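Local coordinates for flagellar basal body rod modification protein (Helicobacter pylori 26695, PDB 4ZZF) that is probably required for flagellar hook formation, perhaps acting as a hook-capping scaffolding protein, and is represented here by a fragment that includes its Ig-like domain, at residues E114-D119 and P123-G128; T12-A17 and G128-P133; Q105-R110 and S136-Y141; A43-I46 and E52-K55; R110-S115 and Y141-K146. One frame throughout, in Å; residues are numbered along the deposited sequence.

Contact 1: E114-D119 and P123-G128; sequences ESVIFD and PMLRMG
R126 lies across S115 and I117 on one face of this antiparallel pair. Its CG stands opposite the backbone N (chi1 179°), and a bend further out swings the guanidinium so that I117 CD1 sits over one of its faces, 3.5 Å from R126 NH2. S115 OG lies at the guanidinium edge, tilted from its plane, and accepts from R126 NE at 3.3 Å, a bent bond (136° at the hydrogen); its stronger partner is E139 of the second subunit. On the other face, V116 CG2 and L125 CD2 meet at 4.0 Å with their side chains parallel, while P123 CG approaches the F118 ring obliquely, 3.8 Å from CE1. E114 and S115 both face R126, which makes a classic beta bulge: R126 O takes E114 N and S115 O takes R126 N, each at 2.8 Å. The extended E114 side chain reaches beyond the bulge to G128 N, which meets E114 OE1 at 2.8 Å from 48° above the carboxylate plane. The hairpin forms two-thirds of a three-stranded antiparallel sheet. Strand 130-133 flanks 122-127, and on the outer side of 115-119 a strand of the second subunit continues the sheet.

Contact 2: T12-A17 and G128-P133; sequences TDVSGA and GEMVLP
L132 reaches from strand 130-133 toward T12 and V14, and makes its contacts at the fork of the side chain. From CB, chi1 of -61° sets CG opposite the carbonyl carbon, and CG then splits into two methyls with different neighbours. CD1 takes the T12 side, where the two side chains cross at about a right angle: it lies 3.8 Å from T12 OG1 and 3.9 Å from T12 CG2, so one methyl touches both branches of the threonine. CD2 turns to V14, lying 3.9 Å from V14 CG2. T12 is placed for this by an ST turn, in which its OG1 accepts from V14 N at 3.2 Å; the same oxygen is also hydrogen-bonded to G109 O. The turn lies where the chain leaves strand 9-12, which pairs with 137-141, and enters strand 16-19 of the larger Ig-like sheet, so L132 packs against the crossing between two sheets. V14 spends its other methyl on M130. The methionine chain is bent at its last torsion, and its terminal CE meets V14 CG1 tip to tip at 3.9 Å, while the M130 side chain also touches I108.

Contact 3: Q105-R110 and S136-Y141; sequences QTRIGR and SAIEFY
The R110 guanidinium and the Y141 ring are nearly coplanar, their planes 17° apart, and they meet edge to edge instead of stacking. Two oxygens lie at the guanidinium edge, in its plane: Y141 OH, which accepts from R110 NH2 at 3.0 Å in an almost straight bond (168° at the hydrogen), and T106 OG1, which accepts from R110 NH1 at 2.9 Å. The contact bridges two sheets. R110 follows strand 104-107, which pairs with 86-94 in the large antiparallel sheet, whereas Y141 ends strand 137-141, partner of 9-12 in a small two-stranded sheet; this agrees with FlgD being built of an Ig-like domain joined to a second beta domain. Outside both segments, E11 on strand 9-12 is a common anion: E11 OE2 takes R110 NE in a salt bridge and is hydrogen-bonded to Y141 OH, and E11 OE1 pairs with R107 NH2. D32 is a second acidic partner of R110 NH2, and the two carboxylates would be expected to stabilise the buried charge. The two in-plane hydrogen bonds, with the salt bridges, would restrict rotation of the guanidinium. Strand 137-141 is itself irregular, because I138 and E139 both lie opposite E11 in a classic beta bulge. At this bulge I138 CD1 comes obliquely to the R107 guanidinium, 4.5 Å from NH2.

Contact 4: A43-I46 and E52-K55; sequences AIQI and ELVK
I46 O receives two backbone donors from the opposing strand, V54 N at 2.8 Å and K55 N at 3.2 Å. The two approach differently: V54 N comes nearly head-on to the carbonyl, whereas K55 N lies in the carbonyl plane on a lone pair. A third bond, I46 N to K55 O at 2.8 Å, closes the hydrogen-bonded pair. V54 and K55 together facing I46 define a classic beta bulge, and the near-helical psi of V54 (-36°) is the backbone evidence for the extra residue. Around these backbone bonds the side chains make apolar contacts. I46 and K55 point the same way, side by side, with I46 CD1 4.0 Å from K55 CB. L53 CD1 touches both a backbone and a side chain, lying 3.7 Å from I46 O and 3.8 Å from Q45 CB. The Q45 chain bends at chi2 and turns its amide away, back to A43 O in a weak bond. Further out, the K55 ammonium leaves the contact and is held by T76 OG1 and N77 O. W73 touches the side chains of I46, V54 and K55, and Y88 those of I46 and V54, so aromatic groups back the bulge. The axes of these short segments make an angle of 119°, well off antiparallel. The hairpin of 43-47 and 53-58 belongs to the Ig-like domain: strand 86-94 pairs with 43-47 along its other edge, and strand 67-73 packs against the side chains.

Contact 5: R110-S115 and Y141-K146; sequences RGEVES and YQPDQK
Two near-anti torsions, chi1 -173° and chi2 174°, extend E112 far enough for its carboxylate to reach the P143 ring. The approach is loose: E112 OE2 stops 4.5 Å from P143 CG, a peripheral van der Waals contact. The firmer link between the two segments is the hydrogen bond from R110 to Y141, a separate contact, since E112 OE2 lies 11.7 Å from Y141 OH. One face of the Y141 ring is also met from the far end of its own segment. After P143 the tail folds back, with a weak bond from Q145 N to P143 O (3.0 Å) inside the turn, and brings the backbone oxygen of K146 over the ring, 4.0 Å above its plane and offset toward the rim. K146 NZ forms a salt bridge with E139 OE2; D144, within the turn, is poorly ordered. Across the subunit boundary, E114 of the third subunit packs on Y141. In the first segment, E112 O is hydrogen-bonded to Y68 OH, and the backbone of G111 is bonded to A10. The arrangement is that of a corner: the chain turns at G111, leaving the region of strand 104-107 for the separate three-stranded sheet that opens with 115-119, and the tail after strand 137-141 meets the chain on both sides of that corner, at R110 and at E112.

Contacts 1 and 2 share G128 and meet along neighbouring strands, where L125 N lies 2.6 Å from L132 O, a probable hydrogen bond. Contact 3 adjoins contact 2 through D13 N and S136 O at 2.8 Å; their centres are 8 Å apart. Contacts 3 and 5 share R110 and Y141, and contacts 1 and 5 share E114 and S115, while M127 CE packs 3.4 Å from G111 N. These four therefore form one connected region around the junction between sheets. Contact 4 stands apart in the Ig-like sheet, its centre about 28 Å from that of contact 1 and about 19 Å from that of contact 3. Contacts 1, 3 and 5 also reach neighbouring subunits.

Contact 1: E114-D119 and P123-G128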
# COMPACT_ATOMS: atom_id res chain seq x y z
N GLU A 114 5.99 4.79 -11.63
CA GLU A 114 5.36 6.09 -11.46
C GLU A 114 3.84 6.04 -11.62
O GLU A 114 3.13 6.88 -11.07
CB GLU A 114 5.95 7.09 -12.45
CG GLU A 114 7.44 7.28 -12.27
CD GLU A 114 8.04 8.21 -13.29
OE1 GLU A 114 7.96 7.89 -14.50
OE2 GLU A 114 8.56 9.27 -12.89
N SER A 115 3.35 5.07 -12.37
CA SER A 115 1.91 4.90 -12.48
C SER A 115 1.64 3.53 -13.04
O SER A 115 2.53 2.89 -13.58
CB SER A 115 1.28 5.99 -13.38
OG SER A 115 1.41 5.68 -14.75
N VAL A 116 0.41 3.06 -12.86
CA VAL A 116 -0.07 1.85 -13.51
C VAL A 116 -1.14 2.24 -14.50
O VAL A 116 -2.08 2.95 -14.16
CB VAL A 116 -0.62 0.82 -12.50
CG1 VAL A 116 -1.44 -0.25 -13.22
CG2 VAL A 116 0.51 0.19 -11.73
N ILE A 117 -0.98 1.80 -15.74
CA ILE A 117 -1.91 2.11 -16.81
C ILE A 117 -2.66 0.87 -17.23
O ILE A 117 -2.06 -0.18 -17.42
CB ILE A 117 -1.18 2.66 -18.04
CG1 ILE A 117 -0.45 3.95 -17.70
CG2 ILE A 117 -2.17 2.88 -19.19
CD1 ILE A 117 0.43 4.41 -18.82
N PHE A 118 -3.97 0.99 -17.39
CA PHE A 118 -4.72 -0.17 -17.87
C PHE A 118 -5.01 -0.06 -19.34
O PHE A 118 -5.72 0.83 -19.81
CB PHE A 118 -5.98 -0.36 -17.04
CG PHE A 118 -5.68 -0.86 -15.67
CD1 PHE A 118 -5.48 -2.21 -15.46
CD2 PHE A 118 -5.47 0.03 -14.63
CE1 PHE A 118 -5.15 -2.68 -14.20
CE2 PHE A 118 -5.14 -0.43 -13.37
CZ PHE A 118 -4.98 -1.79 -13.15
N ASP A 119 -4.39 -0.98 -20.07
CA ASP A 119 -4.45 -1.05 -21.51
C ASP A 119 -5.43 -2.14 -21.94
O ASP A 119 -5.02 -3.23 -22.33
CB ASP A 119 -3.06 -1.31 -22.08
CG ASP A 119 -2.97 -0.98 -23.55
OD1 ASP A 119 -3.10 0.22 -23.90
OD2 ASP A 119 -2.77 -1.91 -24.37
N PRO A 123 -2.73 -4.53 -17.57
CA PRO A 123 -1.93 -3.62 -16.74
C PRO A 123 -0.53 -3.37 -17.33
O PRO A 123 0.16 -4.30 -17.74
CB PRO A 123 -1.84 -4.35 -15.39
CG PRO A 123 -2.85 -5.45 -15.45
CD PRO A 123 -2.96 -5.82 -16.90
N MET A 124 -0.16 -2.09 -17.38
CA MET A 124 1.18 -1.65 -17.76
C MET A 124 1.81 -0.82 -16.64
O MET A 124 1.12 -0.10 -15.92
CB MET A 124 1.12 -0.81 -19.04
CG MET A 124 0.26 -1.40 -20.13
SD MET A 124 1.04 -2.83 -20.89
CE MET A 124 2.27 -2.01 -21.89
N LEU A 125 3.13 -0.90 -16.52
CA LEU A 125 3.85 -0.06 -15.58
C LEU A 125 4.47 1.13 -16.29
O LEU A 125 5.18 0.96 -17.29
CB LEU A 125 4.95 -0.86 -14.90
CG LEU A 125 4.59 -2.14 -14.18
CD1 LEU A 125 5.88 -2.85 -13.75
CD2 LEU A 125 3.71 -1.80 -12.98
N ARG A 126 4.23 2.34 -15.79
CA ARG A 126 4.95 3.48 -16.32
C ARG A 126 6.20 3.72 -15.49
O ARG A 126 6.12 3.97 -14.29
CB ARG A 126 4.09 4.74 -16.35
CG ARG A 126 4.88 5.95 -16.89
CD ARG A 126 4.23 7.29 -16.53
NE ARG A 126 2.89 7.43 -17.09
CZ ARG A 126 2.65 7.70 -18.38
NH1 ARG A 126 3.66 7.85 -19.24
NH2 ARG A 126 1.39 7.81 -18.81
N MET A 127 7.35 3.64 -16.16
CA MET A 127 8.66 3.80 -15.54
C MET A 127 9.49 4.79 -16.35
O MET A 127 10.16 4.41 -17.31
CB MET A 127 9.38 2.45 -15.45
CG MET A 127 8.55 1.38 -14.75
SD MET A 127 9.23 -0.28 -14.83
CE MET A 127 10.90 0.01 -14.26
N GLY A 128 9.43 6.06 -15.97
CA GLY A 128 10.05 7.10 -16.77
C GLY A 128 9.34 7.13 -18.11
O GLY A 128 8.12 7.06 -18.17

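Contact 2: T12-A17 and G128-P133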
# COMPACT_ATOMS: atom_id res chain seq x y z
N THR A 12 12.78 -5.21 -14.20
CA THR A 12 12.10 -5.97 -15.26
C THR A 12 13.09 -6.78 -16.10
O THR A 12 14.30 -6.55 -16.02
CB THR A 12 11.29 -5.07 -16.21
OG1 THR A 12 12.17 -4.45 -17.14
CG2 THR A 12 10.52 -4.03 -15.45
N ASP A 13 12.59 -7.71 -16.91
CA ASP A 13 13.47 -8.50 -17.77
C ASP A 13 13.81 -7.78 -19.09
O ASP A 13 14.38 -8.37 -19.99
CB ASP A 13 12.87 -9.89 -18.06
CG ASP A 13 11.51 -9.83 -18.75
OD1 ASP A 13 11.19 -8.82 -19.41
OD2 ASP A 13 10.74 -10.80 -18.64
N VAL A 14 13.45 -6.50 -19.19
CA VAL A 14 13.87 -5.69 -20.33
C VAL A 14 15.19 -5.00 -20.00
O VAL A 14 15.21 -4.07 -19.19
CB VAL A 14 12.83 -4.62 -20.68
CG1 VAL A 14 13.36 -3.67 -21.74
CG2 VAL A 14 11.52 -5.28 -21.10
N SER A 15 16.28 -5.44 -20.61
CA SER A 15 17.59 -4.88 -20.29
C SER A 15 18.29 -4.21 -21.49
O SER A 15 19.36 -3.62 -21.34
CB SER A 15 18.51 -5.97 -19.73
OG SER A 15 18.70 -6.98 -20.70
N GLY A 16 17.69 -4.30 -22.67
CA GLY A 16 18.30 -3.74 -23.86
C GLY A 16 17.37 -2.84 -24.64
O GLY A 16 16.17 -2.88 -24.46
N ALA A 17 17.93 -2.01 -25.51
CA ALA A 17 17.15 -1.19 -26.42
C ALA A 17 17.54 -1.51 -27.86
O ALA A 17 18.65 -1.98 -28.13
CB ALA A 17 17.36 0.28 -26.13
N GLY A 128 9.43 6.06 -15.97
CA GLY A 128 10.05 7.10 -16.77
C GLY A 128 9.34 7.13 -18.11
O GLY A 128 8.12 7.06 -18.17
N GLU A 129 10.12 7.21 -19.19
CA GLU A 129 9.54 7.19 -20.53
C GLU A 129 9.10 5.79 -20.99
O GLU A 129 8.41 5.68 -22.00
CB GLU A 129 10.55 7.75 -21.53
CG GLU A 129 10.77 9.25 -21.41
CD GLU A 129 9.51 10.04 -21.75
OE1 GLU A 129 8.75 9.58 -22.62
OE2 GLU A 129 9.29 11.11 -21.14
N MET A 130 9.48 4.74 -20.27
CA MET A 130 9.13 3.39 -20.70
C MET A 130 7.76 2.97 -20.17
O MET A 130 7.36 3.34 -19.06
CB MET A 130 10.19 2.38 -20.27
CG MET A 130 11.59 2.69 -20.78
SD MET A 130 12.81 1.43 -20.33
CE MET A 130 12.05 -0.03 -21.03
N VAL A 131 7.05 2.20 -20.97
CA VAL A 131 5.80 1.62 -20.54
C VAL A 131 5.90 0.13 -20.78
O VAL A 131 6.06 -0.32 -21.91
CB VAL A 131 4.61 2.22 -21.28
CG1 VAL A 131 3.32 1.52 -20.86
CG2 VAL A 131 4.53 3.70 -20.97
N LEU A 132 5.83 -0.64 -19.70
CA LEU A 132 6.14 -2.07 -19.77
C LEU A 132 5.03 -2.92 -19.16
O LEU A 132 4.40 -2.52 -18.18
CB LEU A 132 7.46 -2.35 -19.06
CG LEU A 132 8.71 -1.67 -19.62
CD1 LEU A 132 9.88 -1.89 -18.67
CD2 LEU A 132 9.05 -2.20 -21.01
N PRO A 133 4.80 -4.10 -19.74
CA PRO A 133 3.80 -5.05 -19.23
C PRO A 133 4.20 -5.56 -17.87
O PRO A 133 5.38 -5.72 -17.60
CB PRO A 133 3.83 -6.19 -20.25
CG PRO A 133 4.61 -5.69 -21.41
CD PRO A 133 5.53 -4.63 -20.90

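Contact 3: Q105-R110 and S136-Y141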
# COMPACT_ATOMS: atom_id res chain seq x y z
N GLN A 105 24.96 0.62 -9.17
CA GLN A 105 24.63 0.27 -10.54
C GLN A 105 23.20 0.60 -10.90
O GLN A 105 22.32 0.62 -10.04
CB GLN A 105 24.88 -1.21 -10.78
CG GLN A 105 26.25 -1.63 -10.33
CD GLN A 105 26.71 -2.88 -11.02
OE1 GLN A 105 26.08 -3.93 -10.89
NE2 GLN A 105 27.80 -2.77 -11.77
N THR A 106 22.98 0.84 -12.18
CA THR A 106 21.63 0.87 -12.72
C THR A 106 21.68 0.45 -14.19
O THR A 106 22.74 0.15 -14.72
CB THR A 106 20.99 2.27 -12.56
OG1 THR A 106 19.59 2.18 -12.86
CG2 THR A 106 21.65 3.29 -13.47
N ARG A 107 20.51 0.40 -14.82
CA ARG A 107 20.40 -0.18 -16.15
C ARG A 107 19.03 0.16 -16.67
O ARG A 107 18.14 0.51 -15.89
CB ARG A 107 20.58 -1.70 -16.13
CG ARG A 107 19.53 -2.39 -15.24
CD ARG A 107 19.34 -3.85 -15.61
NE ARG A 107 18.43 -4.55 -14.70
CZ ARG A 107 17.19 -4.93 -15.01
NH1 ARG A 107 16.70 -4.66 -16.22
NH2 ARG A 107 16.45 -5.57 -14.12
N ILE A 108 18.88 0.07 -17.99
CA ILE A 108 17.57 0.17 -18.61
C ILE A 108 16.62 -0.90 -18.05
O ILE A 108 17.02 -2.05 -17.85
CB ILE A 108 17.70 0.01 -20.13
CG1 ILE A 108 18.20 1.31 -20.75
CG2 ILE A 108 16.36 -0.36 -20.77
CD1 ILE A 108 18.07 1.33 -22.25
N GLY A 109 15.36 -0.53 -17.81
CA GLY A 109 14.37 -1.53 -17.43
C GLY A 109 14.24 -1.77 -15.93
O GLY A 109 13.77 -2.81 -15.49
N ARG A 110 14.66 -0.79 -15.14
CA ARG A 110 14.41 -0.80 -13.70
C ARG A 110 14.17 0.62 -13.23
O ARG A 110 14.64 1.57 -13.86
CB ARG A 110 15.57 -1.44 -12.93
CG ARG A 110 16.88 -0.63 -13.00
CD ARG A 110 17.93 -1.16 -12.01
NE ARG A 110 17.52 -1.00 -10.62
CZ ARG A 110 17.70 0.12 -9.92
NH1 ARG A 110 18.27 1.18 -10.49
NH2 ARG A 110 17.30 0.21 -8.67
N SER A 136 6.62 -8.47 -17.38
CA SER A 136 8.04 -8.26 -17.59
C SER A 136 8.74 -8.02 -16.25
O SER A 136 9.96 -8.05 -16.18
CB SER A 136 8.29 -7.10 -18.54
OG SER A 136 8.24 -5.86 -17.85
N ALA A 137 7.97 -7.79 -15.19
CA ALA A 137 8.56 -7.47 -13.89
C ALA A 137 9.02 -8.72 -13.15
O ALA A 137 8.23 -9.64 -12.95
CB ALA A 137 7.58 -6.70 -13.05
N ILE A 138 10.28 -8.73 -12.73
CA ILE A 138 10.82 -9.90 -12.04
C ILE A 138 11.01 -9.67 -10.53
O ILE A 138 11.13 -10.64 -9.77
CB ILE A 138 12.16 -10.35 -12.64
CG1 ILE A 138 13.22 -9.25 -12.53
CG2 ILE A 138 11.97 -10.82 -14.09
CD1 ILE A 138 14.48 -9.53 -13.41
N GLU A 139 11.04 -8.41 -10.09
CA GLU A 139 11.23 -8.12 -8.67
C GLU A 139 10.71 -6.73 -8.30
O GLU A 139 10.82 -5.81 -9.10
CB GLU A 139 12.71 -8.21 -8.29
CG GLU A 139 12.90 -8.24 -6.80
CD GLU A 139 14.35 -8.31 -6.35
OE1 GLU A 139 15.26 -8.08 -7.17
OE2 GLU A 139 14.55 -8.61 -5.15
N PHE A 140 10.14 -6.59 -7.10
CA PHE A 140 9.79 -5.27 -6.55
C PHE A 140 10.33 -5.07 -5.15
O PHE A 140 10.35 -6.01 -4.34
CB PHE A 140 8.27 -5.05 -6.50
CG PHE A 140 7.59 -5.10 -7.84
CD1 PHE A 140 7.17 -6.32 -8.37
CD2 PHE A 140 7.30 -3.93 -8.53
CE1 PHE A 140 6.51 -6.36 -9.59
CE2 PHE A 140 6.65 -3.96 -9.74
CZ PHE A 140 6.24 -5.17 -10.27
N TYR A 141 10.73 -3.84 -4.85
CA TYR A 141 11.14 -3.46 -3.49
C TYR A 141 10.94 -1.95 -3.28
O TYR A 141 10.66 -1.21 -4.22
CB TYR A 141 12.61 -3.87 -3.23
CG TYR A 141 13.59 -3.44 -4.29
CD1 TYR A 141 14.22 -2.19 -4.22
CD2 TYR A 141 13.90 -4.27 -5.35
CE1 TYR A 141 15.14 -1.79 -5.19
CE2 TYR A 141 14.82 -3.88 -6.32
CZ TYR A 141 15.43 -2.64 -6.24
OH TYR A 141 16.33 -2.25 -7.21

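Contact 4: A43-I46 and E52-K55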
# COMPACT_ATOMS: atom_id res chain seq x y z
N ALA A 43 29.74 6.57 -15.35
CA ALA A 43 29.58 6.45 -16.78
C ALA A 43 28.50 5.45 -17.14
O ALA A 43 28.21 4.54 -16.37
CB ALA A 43 30.91 6.05 -17.41
N ILE A 44 27.92 5.63 -18.32
CA ILE A 44 27.07 4.64 -18.98
C ILE A 44 27.88 3.70 -19.87
O ILE A 44 28.75 4.15 -20.63
CB ILE A 44 26.02 5.32 -19.86
CG1 ILE A 44 25.10 6.21 -19.02
CG2 ILE A 44 25.23 4.30 -20.68
CD1 ILE A 44 24.27 7.17 -19.85
N GLN A 45 27.61 2.40 -19.80
CA GLN A 45 28.21 1.46 -20.75
C GLN A 45 27.14 0.89 -21.69
O GLN A 45 26.06 0.48 -21.24
CB GLN A 45 28.94 0.31 -20.04
CG GLN A 45 30.05 0.72 -19.08
CD GLN A 45 29.53 1.28 -17.75
OE1 GLN A 45 28.60 0.72 -17.14
NE2 GLN A 45 30.11 2.39 -17.29
N ILE A 46 27.44 0.85 -22.98
CA ILE A 46 26.57 0.22 -23.97
C ILE A 46 27.23 -1.03 -24.55
O ILE A 46 28.30 -0.96 -25.14
CB ILE A 46 26.21 1.19 -25.07
CG1 ILE A 46 25.71 2.50 -24.45
CG2 ILE A 46 25.16 0.57 -26.00
CD1 ILE A 46 25.34 3.57 -25.46
N GLU A 52 29.83 -7.35 -25.35
CA GLU A 52 31.06 -6.67 -25.71
C GLU A 52 30.81 -5.18 -25.70
O GLU A 52 29.84 -4.70 -26.30
CB GLU A 52 31.56 -7.13 -27.09
CG GLU A 52 31.78 -8.64 -27.18
CD GLU A 52 32.14 -9.11 -28.59
OE1 GLU A 52 31.69 -8.48 -29.57
OE2 GLU A 52 32.88 -10.12 -28.70
N LEU A 53 31.68 -4.45 -25.01
CA LEU A 53 31.54 -3.01 -24.86
C LEU A 53 31.64 -2.29 -26.19
O LEU A 53 32.63 -2.40 -26.90
CB LEU A 53 32.61 -2.48 -23.91
CG LEU A 53 32.55 -0.99 -23.58
CD1 LEU A 53 31.26 -0.70 -22.87
CD2 LEU A 53 33.73 -0.58 -22.72
N VAL A 54 30.61 -1.54 -26.52
CA VAL A 54 30.58 -0.81 -27.78
C VAL A 54 30.79 0.71 -27.59
O VAL A 54 31.45 1.37 -28.39
CB VAL A 54 29.26 -1.10 -28.52
CG1 VAL A 54 28.79 0.10 -29.33
CG2 VAL A 54 29.43 -2.33 -29.38
N LYS A 55 30.25 1.25 -26.50
CA LYS A 55 30.28 2.69 -26.28
C LYS A 55 30.29 3.00 -24.78
O LYS A 55 29.68 2.28 -23.98
CB LYS A 55 29.08 3.35 -26.95
CG LYS A 55 29.04 4.87 -26.87
CD LYS A 55 30.16 5.46 -27.71
CE LYS A 55 29.76 6.80 -28.31
NZ LYS A 55 30.66 7.19 -29.44

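Contact 5: R110-S115 and Y141-K146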
# COMPACT_ATOMS: atom_id res chain seq x y z
N ARG A 110 14.66 -0.79 -15.14
CA ARG A 110 14.41 -0.80 -13.70
C ARG A 110 14.17 0.62 -13.23
O ARG A 110 14.64 1.57 -13.86
CB ARG A 110 15.57 -1.44 -12.93
CG ARG A 110 16.88 -0.63 -13.00
CD ARG A 110 17.93 -1.16 -12.01
NE ARG A 110 17.52 -1.00 -10.62
CZ ARG A 110 17.70 0.12 -9.92
NH1 ARG A 110 18.27 1.18 -10.49
NH2 ARG A 110 17.30 0.21 -8.67
N GLY A 111 13.46 0.78 -12.13
CA GLY A 111 13.26 2.10 -11.58
C GLY A 111 11.93 2.21 -10.88
O GLY A 111 11.16 1.24 -10.79
N GLU A 112 11.66 3.41 -10.38
CA GLU A 112 10.42 3.64 -9.67
C GLU A 112 9.23 3.47 -10.60
O GLU A 112 9.25 3.94 -11.74
CB GLU A 112 10.40 5.02 -9.04
CG GLU A 112 9.19 5.23 -8.15
CD GLU A 112 9.23 6.55 -7.40
OE1 GLU A 112 9.72 7.55 -7.97
OE2 GLU A 112 8.77 6.57 -6.24
N VAL A 113 8.20 2.79 -10.12
CA VAL A 113 6.96 2.72 -10.86
C VAL A 113 6.14 3.97 -10.61
O VAL A 113 5.66 4.18 -9.50
CB VAL A 113 6.15 1.50 -10.49
CG1 VAL A 113 4.85 1.47 -11.30
CG2 VAL A 113 6.99 0.24 -10.71
N GLU A 114 5.99 4.79 -11.63
CA GLU A 114 5.36 6.09 -11.46
C GLU A 114 3.84 6.04 -11.62
O GLU A 114 3.13 6.88 -11.07
CB GLU A 114 5.95 7.09 -12.45
CG GLU A 114 7.44 7.28 -12.27
CD GLU A 114 8.04 8.21 -13.29
OE1 GLU A 114 7.96 7.89 -14.50
OE2 GLU A 114 8.56 9.27 -12.89
N SER A 115 3.35 5.07 -12.37
CA SER A 115 1.91 4.90 -12.48
C SER A 115 1.64 3.53 -13.04
O SER A 115 2.53 2.89 -13.58
CB SER A 115 1.28 5.99 -13.38
OG SER A 115 1.41 5.68 -14.75
N TYR A 141 10.73 -3.84 -4.85
CA TYR A 141 11.14 -3.46 -3.49
C TYR A 141 10.94 -1.95 -3.28
O TYR A 141 10.66 -1.21 -4.22
CB TYR A 141 12.61 -3.87 -3.23
CG TYR A 141 13.59 -3.44 -4.29
CD1 TYR A 141 14.22 -2.19 -4.22
CD2 TYR A 141 13.90 -4.27 -5.35
CE1 TYR A 141 15.14 -1.79 -5.19
CE2 TYR A 141 14.82 -3.88 -6.32
CZ TYR A 141 15.43 -2.64 -6.24
OH TYR A 141 16.33 -2.25 -7.21
N GLN A 142 11.05 -1.51 -2.03
CA GLN A 142 10.85 -0.11 -1.70
C GLN A 142 12.12 0.70 -1.98
O GLN A 142 13.23 0.21 -1.76
CB GLN A 142 10.40 0.02 -0.24
CG GLN A 142 8.87 0.10 -0.10
CD GLN A 142 8.34 -0.35 1.27
OE1 GLN A 142 9.11 -0.66 2.19
NE2 GLN A 142 7.01 -0.38 1.40
N PRO A 143 11.96 1.94 -2.48
CA PRO A 143 13.03 2.89 -2.79
C PRO A 143 13.87 3.17 -1.57
O PRO A 143 13.32 2.98 -0.49
CB PRO A 143 12.29 4.16 -3.19
CG PRO A 143 10.95 3.75 -3.53
CD PRO A 143 10.63 2.53 -2.72
N ASP A 144 15.12 3.60 -1.75
CA ASP A 144 15.97 4.04 -0.64
C ASP A 144 16.65 2.81 0.01
O ASP A 144 17.80 2.89 0.46
CB ASP A 144 15.13 4.91 0.34
CG ASP A 144 15.81 5.23 1.66
OD1 ASP A 144 16.86 4.65 1.99
OD2 ASP A 144 15.25 6.08 2.39
N GLN A 145 15.97 1.66 0.05
CA GLN A 145 16.62 0.43 0.51
C GLN A 145 16.69 -0.63 -0.61
O GLN A 145 16.30 -0.37 -1.77
CB GLN A 145 15.89 -0.15 1.75
CG GLN A 145 15.16 0.87 2.64
CD GLN A 145 13.66 0.96 2.33
OE1 GLN A 145 13.25 1.00 1.18
NE2 GLN A 145 12.85 1.01 3.38
N LYS A 146 17.23 -1.79 -0.23
CA LYS A 146 17.29 -3.03 -1.03
C LYS A 146 17.47 -2.87 -2.55
O LYS A 146 18.08 -3.73 -3.21
CB LYS A 146 16.03 -3.88 -0.76
CG LYS A 146 16.33 -5.12 0.04
CD LYS A 146 16.76 -6.20 -0.90
CE LYS A 146 15.69 -6.38 -1.95
NZ LYS A 146 16.13 -7.29 -3.04